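Local coordinates for cytochrome C-type biogenesis protein ccmF (Thermus thermophilus, PDB 6ZMQ) that binds heme b within the membrane and probably serves as the heme lyase of bacterial cytochrome c maturation, at residues Ala512-Met516 / Ala633-Met637; Val61-Phe65 / Thr122-Leu126. All blocks are in the same frame, centred on the assembly; numbering follows the deposited sequence.

Contact 1 of 2, residues Ala512-Met516 / Ala633-Met637. With HEM (protoporphyrin IX containing Fe), chain B.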
ATOM      1  N   ALA A 512      -3.006 -15.863   7.244  1.00 47.99           N
ATOM      2  CA  ALA A 512      -3.702 -15.043   6.240  1.00 45.09           C
ATOM      3  C   ALA A 512      -2.858 -14.971   4.982  1.00 46.02           C
ATOM      4  O   ALA A 512      -3.436 -15.025   3.944  1.00 54.41           O
ATOM      5  CB  ALA A 512      -3.941 -13.669   6.793  1.00 40.31           C
ATOM      6  N   VAL A 513      -1.548 -14.791   5.070  1.00 33.40           N
ATOM      7  CA  VAL A 513      -0.809 -14.836   3.784  1.00 38.75           C
ATOM      8  C   VAL A 513      -0.888 -16.233   3.201  1.00 51.59           C
ATOM      9  O   VAL A 513      -0.918 -16.307   2.012  1.00 72.37           O
ATOM     10  CB  VAL A 513       0.654 -14.398   3.849  1.00 45.53           C
ATOM     11  CG1 VAL A 513       1.487 -15.155   2.848  1.00 49.29           C
ATOM     12  CG2 VAL A 513       0.763 -12.938   3.549  1.00 50.28           C
ATOM     13  N   ALA A 514      -0.792 -17.275   4.017  1.00 47.53           N
ATOM     14  CA  ALA A 514      -0.821 -18.675   3.550  1.00 32.99           C
ATOM     15  C   ALA A 514      -2.035 -18.947   2.667  1.00 52.09           C
ATOM     16  O   ALA A 514      -1.884 -19.643   1.666  1.00 51.58           O
ATOM     17  CB  ALA A 514      -0.842 -19.550   4.757  1.00 23.63           C
ATOM     18  N   LEU A 515      -3.202 -18.473   3.103  1.00 65.33           N
ATOM     19  CA  LEU A 515      -4.486 -18.559   2.439  1.00 49.36           C
ATOM     20  C   LEU A 515      -4.507 -17.761   1.140  1.00 47.72           C
ATOM     21  O   LEU A 515      -5.091 -18.225   0.149  1.00 47.55           O
ATOM     22  CB  LEU A 515      -5.553 -18.035   3.407  1.00 30.97           C
ATOM     23  CG  LEU A 515      -7.080 -18.113   3.263  1.00 25.98           C
ATOM     24  CD1 LEU A 515      -7.562 -19.405   2.619  1.00 24.60           C
ATOM     25  CD2 LEU A 515      -7.719 -17.900   4.633  1.00 25.46           C
ATOM     26  N   MET A 516      -3.782 -16.635   1.088  1.00 41.18           N
ATOM     27  CA  MET A 516      -3.671 -15.888  -0.165  1.00 35.74           C
ATOM     28  C   MET A 516      -2.757 -16.558  -1.185  1.00 43.76           C
ATOM     29  O   MET A 516      -2.990 -16.412  -2.382  1.00 52.43           O
ATOM     30  CB  MET A 516      -3.191 -14.457   0.068  1.00 30.76           C
ATOM     31  CG  MET A 516      -4.297 -13.467   0.406  1.00 42.21           C
ATOM     32  SD  MET A 516      -3.918 -11.718   0.121  1.00 70.57           S
ATOM     33  CE  MET A 516      -2.812 -11.778  -1.290  1.00 85.15           C
ATOM     34  N   ALA A 633      -8.926 -13.670   3.683  1.00 54.87           N
ATOM     35  CA  ALA A 633      -7.549 -13.617   4.156  1.00 43.30           C
ATOM     36  C   ALA A 633      -7.080 -12.179   4.357  1.00 39.25           C
ATOM     37  O   ALA A 633      -6.327 -11.894   5.294  1.00 53.72           O
ATOM     38  CB  ALA A 633      -6.643 -14.339   3.166  1.00 44.19           C
ATOM     39  N   GLY A 634      -7.469 -11.271   3.457  1.00 34.25           N
ATOM     40  CA  GLY A 634      -7.194  -9.849   3.676  1.00 41.47           C
ATOM     41  C   GLY A 634      -7.820  -9.299   4.947  1.00 39.31           C
ATOM     42  O   GLY A 634      -7.188  -8.541   5.698  1.00 30.88           O
ATOM     43  N   GLY A 635      -9.076  -9.680   5.198  1.00 43.12           N
ATOM     44  CA  GLY A 635      -9.710  -9.400   6.480  1.00 54.44           C
ATOM     45  C   GLY A 635      -8.993 -10.019   7.669  1.00 60.98           C
ATOM     46  O   GLY A 635      -8.937  -9.421   8.748  1.00 67.40           O
ATOM     47  N   LEU A 636      -8.449 -11.233   7.496  1.00 64.85           N
ATOM     48  CA  LEU A 636      -7.719 -11.880   8.586  1.00 51.22           C
ATOM     49  C   LEU A 636      -6.408 -11.151   8.883  1.00 54.81           C
ATOM     50  O   LEU A 636      -6.013 -11.022  10.048  1.00 65.53           O
ATOM     51  CB  LEU A 636      -7.466 -13.349   8.252  1.00 33.07           C
ATOM     52  CG  LEU A 636      -8.648 -14.297   8.505  1.00 33.85           C
ATOM     53  CD1 LEU A 636      -8.414 -15.649   7.840  1.00 29.78           C
ATOM     54  CD2 LEU A 636      -8.919 -14.485   9.992  1.00 43.42           C
ATOM     55  N   MET A 637      -5.751 -10.633   7.841  1.00 46.55           N
ATOM     56  CA  MET A 637      -4.568  -9.789   8.011  1.00 38.10           C
ATOM     57  C   MET A 637      -4.898  -8.489   8.740  1.00 32.30           C
ATOM     58  O   MET A 637      -4.103  -8.014   9.563  1.00 32.63           O
ATOM     59  CB  MET A 637      -3.966  -9.476   6.645  1.00 40.89           C
ATOM     60  CG  MET A 637      -2.697 -10.209   6.318  1.00 39.88           C
ATOM     61  SD  MET A 637      -2.169  -9.713   4.681  1.00 49.89           S
ATOM     62  CE  MET A 637      -2.931 -10.995   3.722  1.00 28.17           C
TER
HETATM   63  CHA HEM B 701       6.257 -11.429  12.597  1.00 41.84           C
HETATM   64  CHB HEM B 701       8.820 -14.947  10.346  1.00 49.80           C
HETATM   65  CHC HEM B 701       6.900 -13.569   6.038  1.00 46.41           C
HETATM   66  CHD HEM B 701       4.044 -10.422   8.433  1.00 48.24           C
HETATM   67  C1A HEM B 701       7.105 -12.488  12.312  1.00 51.28           C
HETATM   68  C2A HEM B 701       7.907 -13.124  13.299  1.00 53.30           C
HETATM   69  C3A HEM B 701       8.625 -14.104  12.678  1.00 47.51           C
HETATM   70  C4A HEM B 701       8.293 -14.094  11.311  1.00 50.50           C
HETATM   71  CMA HEM B 701       9.608 -15.039  13.321  1.00 41.61           C
HETATM   72  CAA HEM B 701       7.963 -12.792  14.781  1.00 48.22           C
HETATM   73  CBA HEM B 701       6.767 -13.389  15.546  1.00 48.79           C
HETATM   74  CGA HEM B 701       6.783 -14.897  15.503  1.00 68.38           C
HETATM   75  O1A HEM B 701       5.831 -15.512  14.970  1.00 78.58           O
HETATM   76  O2A HEM B 701       7.746 -15.524  16.000  1.00 74.03           O
HETATM   77  C1B HEM B 701       8.509 -14.827   8.976  1.00 37.54           C
HETATM   78  C2B HEM B 701       9.190 -15.542   7.962  1.00 38.85           C
HETATM   79  C3B HEM B 701       8.670 -15.171   6.760  1.00 42.30           C
HETATM   80  C4B HEM B 701       7.648 -14.166   7.048  1.00 36.59           C
HETATM   81  CMB HEM B 701      10.281 -16.546   8.163  1.00 38.20           C
HETATM   82  CAB HEM B 701       9.053 -15.637   5.422  1.00 56.09           C
HETATM   83  CBB HEM B 701      10.006 -14.744   4.707  1.00 57.44           C
HETATM   84  C1C HEM B 701       5.908 -12.660   6.333  1.00 32.81           C
HETATM   85  C2C HEM B 701       4.934 -12.214   5.438  1.00 22.09           C
HETATM   86  C3C HEM B 701       4.145 -11.334   6.137  1.00 20.59           C
HETATM   87  C4C HEM B 701       4.621 -11.239   7.466  1.00 30.76           C
HETATM   88  CMC HEM B 701       4.753 -12.584   3.988  1.00 20.80           C
HETATM   89  CAC HEM B 701       3.009 -10.615   5.588  1.00 20.41           C
HETATM   90  CBC HEM B 701       1.637 -11.128   5.812  1.00 27.00           C
HETATM   91  C1D HEM B 701       4.431 -10.364   9.780  1.00 45.53           C
HETATM   92  C2D HEM B 701       3.902  -9.421  10.772  1.00 45.29           C
HETATM   93  C3D HEM B 701       4.514  -9.692  11.947  1.00 46.44           C
HETATM   94  C4D HEM B 701       5.421 -10.826  11.659  1.00 40.51           C
HETATM   95  CMD HEM B 701       2.875  -8.350  10.525  1.00 40.02           C
HETATM   96  CAD HEM B 701       4.309  -8.985  13.278  1.00 47.46           C
HETATM   97  CBD HEM B 701       5.510  -8.071  13.547  1.00 52.06           C
HETATM   98  CGD HEM B 701       5.376  -7.200  14.775  1.00 47.94           C
HETATM   99  O1D HEM B 701       6.004  -7.461  15.826  1.00 41.28           O
HETATM  100  O2D HEM B 701       4.648  -6.191  14.737  1.00 49.50           O
HETATM  101  NA  HEM B 701       7.380 -13.095  11.102  1.00 63.47           N
HETATM  102  NB  HEM B 701       7.615 -14.010   8.380  1.00 39.48           N
HETATM  103  NC  HEM B 701       5.687 -12.091   7.558  1.00 40.47           N
HETATM  104  ND  HEM B 701       5.306 -11.156  10.369  1.00 57.77           N
HETATM  105 FE   HEM B 701       6.376 -12.678   9.397  1.00 52.30          FE

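Contact 2 of 2, residues Val61-Phe65 / Thr122-Leu126. With PTY (phosphatidylethanolamine), chain F.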
ATOM      1  N   VAL A  61       7.807  22.548  15.467  1.00 49.80           N
ATOM      2  CA  VAL A  61       7.051  21.415  14.924  1.00 45.92           C
ATOM      3  C   VAL A  61       5.551  21.695  14.950  1.00 50.54           C
ATOM      4  O   VAL A  61       4.827  21.361  14.006  1.00 58.39           O
ATOM      5  CB  VAL A  61       7.395  20.113  15.672  1.00 55.33           C
ATOM      6  CG1 VAL A  61       8.691  19.512  15.144  1.00 64.96           C
ATOM      7  CG2 VAL A  61       7.508  20.372  17.144  1.00 55.11           C
ATOM      8  N   PHE A  62       5.063  22.284  16.042  1.00 57.01           N
ATOM      9  CA  PHE A  62       3.655  22.671  16.139  1.00 56.65           C
ATOM     10  C   PHE A  62       3.252  23.800  15.174  1.00 53.19           C
ATOM     11  O   PHE A  62       2.202  23.652  14.519  1.00 49.77           O
ATOM     12  CB  PHE A  62       3.343  22.967  17.618  1.00 52.59           C
ATOM     13  CG  PHE A  62       1.895  22.824  17.996  1.00 42.47           C
ATOM     14  CD1 PHE A  62       1.262  21.586  17.946  1.00 39.52           C
ATOM     15  CD2 PHE A  62       1.178  23.932  18.447  1.00 38.51           C
ATOM     16  CE1 PHE A  62      -0.067  21.460  18.315  1.00 44.33           C
ATOM     17  CE2 PHE A  62      -0.149  23.820  18.811  1.00 41.59           C
ATOM     18  CZ  PHE A  62      -0.776  22.579  18.748  1.00 45.36           C
ATOM     19  N   PRO A  63       4.011  24.913  14.996  1.00 45.97           N
ATOM     20  CA  PRO A  63       3.579  25.903  13.982  1.00 46.89           C
ATOM     21  C   PRO A  63       3.649  25.446  12.527  1.00 51.14           C
ATOM     22  O   PRO A  63       2.818  25.893  11.720  1.00 68.69           O
ATOM     23  CB  PRO A  63       4.529  27.080  14.233  1.00 48.10           C
ATOM     24  CG  PRO A  63       4.821  27.016  15.647  1.00 44.29           C
ATOM     25  CD  PRO A  63       5.040  25.554  15.855  1.00 37.93           C
ATOM     26  N   ALA A  64       4.604  24.576  12.169  1.00 43.93           N
ATOM     27  CA  ALA A  64       4.714  24.068  10.798  1.00 36.85           C
ATOM     28  C   ALA A  64       3.510  23.216  10.423  1.00 49.60           C
ATOM     29  O   ALA A  64       2.936  23.379   9.331  1.00 74.33           O
ATOM     30  CB  ALA A  64       5.992  23.244  10.643  1.00 23.40           C
ATOM     31  N   PHE A  65       3.087  22.349  11.349  1.00 34.88           N
ATOM     32  CA  PHE A  65       1.876  21.559  11.148  1.00 51.99           C
ATOM     33  C   PHE A  65       0.635  22.443  11.154  1.00 60.25           C
ATOM     34  O   PHE A  65      -0.334  22.156  10.443  1.00 76.07           O
ATOM     35  CB  PHE A  65       1.782  20.450  12.210  1.00 54.61           C
ATOM     36  CG  PHE A  65       0.382  19.906  12.428  1.00 39.44           C
ATOM     37  CD1 PHE A  65      -0.176  19.044  11.490  1.00 36.82           C
ATOM     38  CD2 PHE A  65      -0.390  20.288  13.528  1.00 30.12           C
ATOM     39  CE1 PHE A  65      -1.464  18.550  11.653  1.00 37.87           C
ATOM     40  CE2 PHE A  65      -1.668  19.793  13.695  1.00 39.47           C
ATOM     41  CZ  PHE A  65      -2.203  18.924  12.755  1.00 43.81           C
ATOM     42  N   THR A 122       3.741  16.513   8.300  1.00 46.88           N
ATOM     43  CA  THR A 122       3.849  17.418   9.441  1.00 44.14           C
ATOM     44  C   THR A 122       3.186  16.841  10.689  1.00 44.87           C
ATOM     45  O   THR A 122       3.673  17.058  11.808  1.00 52.32           O
ATOM     46  CB  THR A 122       3.242  18.782   9.119  1.00 43.76           C
ATOM     47  OG1 THR A 122       1.911  18.618   8.626  1.00 51.75           O
ATOM     48  CG2 THR A 122       4.091  19.594   8.134  1.00 48.00           C
ATOM     49  N   LEU A 123       2.077  16.107  10.514  1.00 42.75           N
ATOM     50  CA  LEU A 123       1.417  15.459  11.648  1.00 38.93           C
ATOM     51  C   LEU A 123       2.299  14.372  12.251  1.00 54.86           C
ATOM     52  O   LEU A 123       2.429  14.274  13.478  1.00 66.81           O
ATOM     53  CB  LEU A 123       0.064  14.876  11.226  1.00 26.07           C
ATOM     54  CG  LEU A 123      -0.527  13.757  12.111  1.00 28.53           C
ATOM     55  CD1 LEU A 123      -1.168  14.322  13.382  1.00 27.68           C
ATOM     56  CD2 LEU A 123      -1.511  12.869  11.358  1.00 35.48           C
ATOM     57  N   TYR A 124       2.934  13.556  11.397  1.00 51.11           N
ATOM     58  CA  TYR A 124       3.787  12.481  11.896  1.00 45.43           C
ATOM     59  C   TYR A 124       5.062  13.032  12.533  1.00 54.25           C
ATOM     60  O   TYR A 124       5.559  12.479  13.527  1.00 58.96           O
ATOM     61  CB  TYR A 124       4.108  11.516  10.757  1.00 38.56           C
ATOM     62  CG  TYR A 124       3.140  10.349  10.664  1.00 34.98           C
ATOM     63  CD1 TYR A 124       1.765  10.573  10.534  1.00 35.50           C
ATOM     64  CD2 TYR A 124       3.594   9.030  10.680  1.00 38.33           C
ATOM     65  CE1 TYR A 124       0.872   9.516  10.426  1.00 37.27           C
ATOM     66  CE2 TYR A 124       2.693   7.963  10.587  1.00 48.66           C
ATOM     67  CZ  TYR A 124       1.342   8.220  10.449  1.00 47.63           C
ATOM     68  OH  TYR A 124       0.441   7.184  10.352  1.00 57.28           O
ATOM     69  N   THR A 125       5.570  14.155  12.007  1.00 56.57           N
ATOM     70  CA  THR A 125       6.722  14.811  12.621  1.00 49.73           C
ATOM     71  C   THR A 125       6.337  15.435  13.962  1.00 38.91           C
ATOM     72  O   THR A 125       7.136  15.441  14.906  1.00 32.80           O
ATOM     73  CB  THR A 125       7.287  15.865  11.665  1.00 50.39           C
ATOM     74  OG1 THR A 125       7.509  15.270  10.383  1.00 63.56           O
ATOM     75  CG2 THR A 125       8.626  16.417  12.161  1.00 46.65           C
ATOM     76  N   LEU A 126       5.094  15.921  14.075  1.00 44.58           N
ATOM     77  CA  LEU A 126       4.581  16.418  15.353  1.00 47.82           C
ATOM     78  C   LEU A 126       4.437  15.300  16.387  1.00 64.46           C
ATOM     79  O   LEU A 126       4.795  15.481  17.559  1.00 83.43           O
ATOM     80  CB  LEU A 126       3.229  17.110  15.149  1.00 38.20           C
ATOM     81  CG  LEU A 126       2.601  17.738  16.407  1.00 31.45           C
ATOM     82  CD1 LEU A 126       3.557  18.723  17.084  1.00 39.48           C
ATOM     83  CD2 LEU A 126       1.226  18.369  16.159  1.00 25.35           C
TER
HETATM   84  C1  PTY F 705       2.929   5.956  16.788  1.00 49.19           C
HETATM   85  C2  PTY F 705       8.246   2.161  20.487  1.00 53.77           C
HETATM   86  C3  PTY F 705       7.448   3.357  21.006  1.00 61.05           C
HETATM   87  O4  PTY F 705       2.271   6.765  15.856  1.00 43.94           O
HETATM   88  C5  PTY F 705       3.219   5.568  19.272  1.00 59.72           C
HETATM   89  C6  PTY F 705       2.494   6.377  18.188  1.00 61.84           C
HETATM   90  O7  PTY F 705       1.117   6.130  18.277  1.00 82.66           O
HETATM   91  C8  PTY F 705       0.304   7.139  18.815  1.00 85.29           C
HETATM   92  O10 PTY F 705       0.619   7.702  19.811  1.00 87.46           O
HETATM   93  C11 PTY F 705      -1.010   7.504  18.115  1.00 76.96           C
HETATM   94  C12 PTY F 705      -1.587   8.790  18.709  1.00 55.14           C
HETATM   95  C13 PTY F 705      -2.884   9.212  18.010  1.00 48.03           C
HETATM   96  C14 PTY F 705      -3.967   8.146  18.190  1.00 46.47           C
HETATM   97  C15 PTY F 705      -5.345   8.722  17.859  1.00 45.12           C
HETATM   98  C16 PTY F 705      -6.257   7.571  17.434  1.00 47.75           C
HETATM   99  C17 PTY F 705      -7.362   8.062  16.493  1.00 49.73           C
HETATM  100  C18 PTY F 705      -7.188   7.604  15.035  1.00 54.00           C
HETATM  101  C19 PTY F 705      -6.566   6.212  14.882  1.00 61.91           C
HETATM  102  C20 PTY F 705      -7.246   5.426  13.756  1.00 70.11           C
HETATM  103  C21 PTY F 705      -6.921   6.015  12.379  1.00 70.66           C
HETATM  104  C22 PTY F 705      -7.625   5.186  11.299  1.00 70.66           C
HETATM  105  C23 PTY F 705      -6.908   5.267   9.947  1.00 68.84           C
HETATM  106  C24 PTY F 705      -7.731   6.127   8.980  1.00 58.17           C
HETATM  107  C25 PTY F 705      -7.870   5.426   7.624  1.00 40.61           C
HETATM  108  C26 PTY F 705      -8.891   6.152   6.745  1.00 35.34           C
HETATM  109  C27 PTY F 705      -9.493   5.173   5.739  1.00 35.49           C
HETATM  110  C28 PTY F 705     -10.903   5.642   5.387  1.00 36.11           C
HETATM  111  C29 PTY F 705     -11.805   4.443   5.110  1.00 32.35           C
HETATM  112  C30 PTY F 705       1.928   6.141  14.650  1.00 43.13           C
HETATM  113  C31 PTY F 705       0.987   6.837  13.663  1.00 37.82           C
HETATM  114  O30 PTY F 705       2.378   5.076  14.381  1.00 52.98           O
HETATM  115  C32 PTY F 705      -0.352   7.248  14.274  1.00 39.17           C
HETATM  116  C33 PTY F 705      -1.269   7.734  13.150  1.00 39.57           C
HETATM  117  C34 PTY F 705      -2.663   7.122  13.294  1.00 44.74           C
HETATM  118  C35 PTY F 705      -3.271   6.960  11.902  1.00 47.51           C
HETATM  119  C36 PTY F 705      -3.525   8.344  11.300  1.00 48.65           C
HETATM  120  C37 PTY F 705      -4.741   8.309  10.366  1.00 46.60           C
HETATM  121  C38 PTY F 705      -5.018   9.691   9.765  1.00 38.49           C
HETATM  122  C39 PTY F 705      -6.173   9.653   8.763  1.00 31.77           C
HETATM  123  C40 PTY F 705      -6.994  10.937   8.872  1.00 40.23           C
HETATM  124  C41 PTY F 705      -8.250  10.848   8.006  1.00 55.89           C
HETATM  125  C42 PTY F 705      -9.381  10.245   8.836  1.00 56.74           C
HETATM  126  C43 PTY F 705     -10.492  11.282   8.983  1.00 42.64           C
HETATM  127  C44 PTY F 705     -11.803  10.537   9.218  1.00 26.96           C
HETATM  128  P1  PTY F 705       5.549   5.068  20.391  1.00 50.24           P
HETATM  129  O11 PTY F 705       6.427   3.700  20.107  1.00 59.32           O
HETATM  130  O12 PTY F 705       6.509   6.190  20.707  1.00 41.33           O
HETATM  131  O13 PTY F 705       4.687   4.849  21.613  1.00 54.25           O
HETATM  132  O14 PTY F 705       4.609   5.457  19.078  1.00 51.79           O
HETATM  133  N1  PTY F 705       9.080   1.644  21.558  1.00 41.75           N

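Contact 1 of 2, residues Ala512-Met516 / Ala633-Met637
Ala512 and Ala633 face each other where the helices of 512-516 and 633-637 run antiparallel at 162°, their CA atoms 4.6 Å apart. Each methyl lies over the other helix's backbone: Ala512 CB sits 3.3 Å from Ala633 O, and Ala633 CB 3.4 Å from Ala512 O. These small side chains let the axes come within 8.5 Å. Leu515 has its CG anti to the backbone N (chi1 -170°), and CG and CD2 reach Ala633 CB from there; its chain crosses that of Leu636 at about a right angle, CD2 meeting Leu636 CD1 at 4.0 Å. Met516 and Met637 also cross at about a right angle, with Met516 SD 3.8 Å from Met637 CE. The CG of Met637 rests on Ala512 CB at 3.7 Å, and its CE approaches Val513 CG2, which lies against the heme vinyl group of CAC and CBC. This is apolar antiparallel packing of two predicted transmembrane helices, 501-525 and 627-644, next to the heme pocket. Helix 224-247 lies beside the methionines through Met242 and Thr235, helix 402-422 meets Val513, helix 460-484 packs on Ala514 and Leu515, and the strands between 528 and 625 intervene in the chain between the paired helices.

Contact 2 of 2, residues Val61-Phe65 / Thr122-Leu126
Phe65 reaches across to the 122-126 helix, its CB 3.8 Å from Thr122 CB. A chi1 of 159° swings the ring away from its own backbone N and lays it against Thr122, Leu123 and Leu126. CG already lies near Leu126 CD2, and from there the ring's two edges diverge. On one, CD1 has Thr122 OG1 at its edge, in the ring plane, at 3.6 Å; that hydroxyl is hydrogen-bonded to the carbonyls of Leu119 and Gly118 in its own helix. Farther along, CE1 meets Leu123 CB at 4.0 Å, the two side chains lying side by side. On the other, CD2 touches Leu126 CD2 at 3.6 Å, and CE2 stays near the same methyl. Segments 61-65 and 122-126 run antiparallel at 162° with axes 9.0 Å apart; they lie on helices 61-81 and 110-129 of the membrane bundle, and helix 135-157 meets both through Gln149, which touches Ala64 and Thr122. Replacing the Phe65 ring by the methyl of an alanine is likely to strip Leu123 CB of its ring contact, leave Leu126 CD2 with Phe62 alone of its two rings, and open a gap beside Thr122. Leu126 CD2 also lies 3.7 Å from Phe62 CD1, at the edge of that ring. Beyond the pair, Tyr124 turns to a phosphatidylethanolamine, its OH 3.3 Å from the acyl carbon C33.

Contacts 1 and 2 lie on opposite sides of the chain's centre, their centres 35 Å apart and their nearest atoms about 16 Å apart, and they follow one another along the sequence without touching. Contact 1 reaches the heme site through Val513, whose side chain is about 6 Å from that of His510 and about 9 Å from that of His276, the two axial ligands of the heme iron. Contact 2 lies away from that site. Each touches a phosphatidylethanolamine, through Val513 and Tyr124 respectively, at different lipid sites. Helix 224-247 relates the two: it packs on contact 1, its first residue Arg224 binds the heme, and Trp225, Ile229 and Phe233 join Tyr124 around the lipid of contact 2.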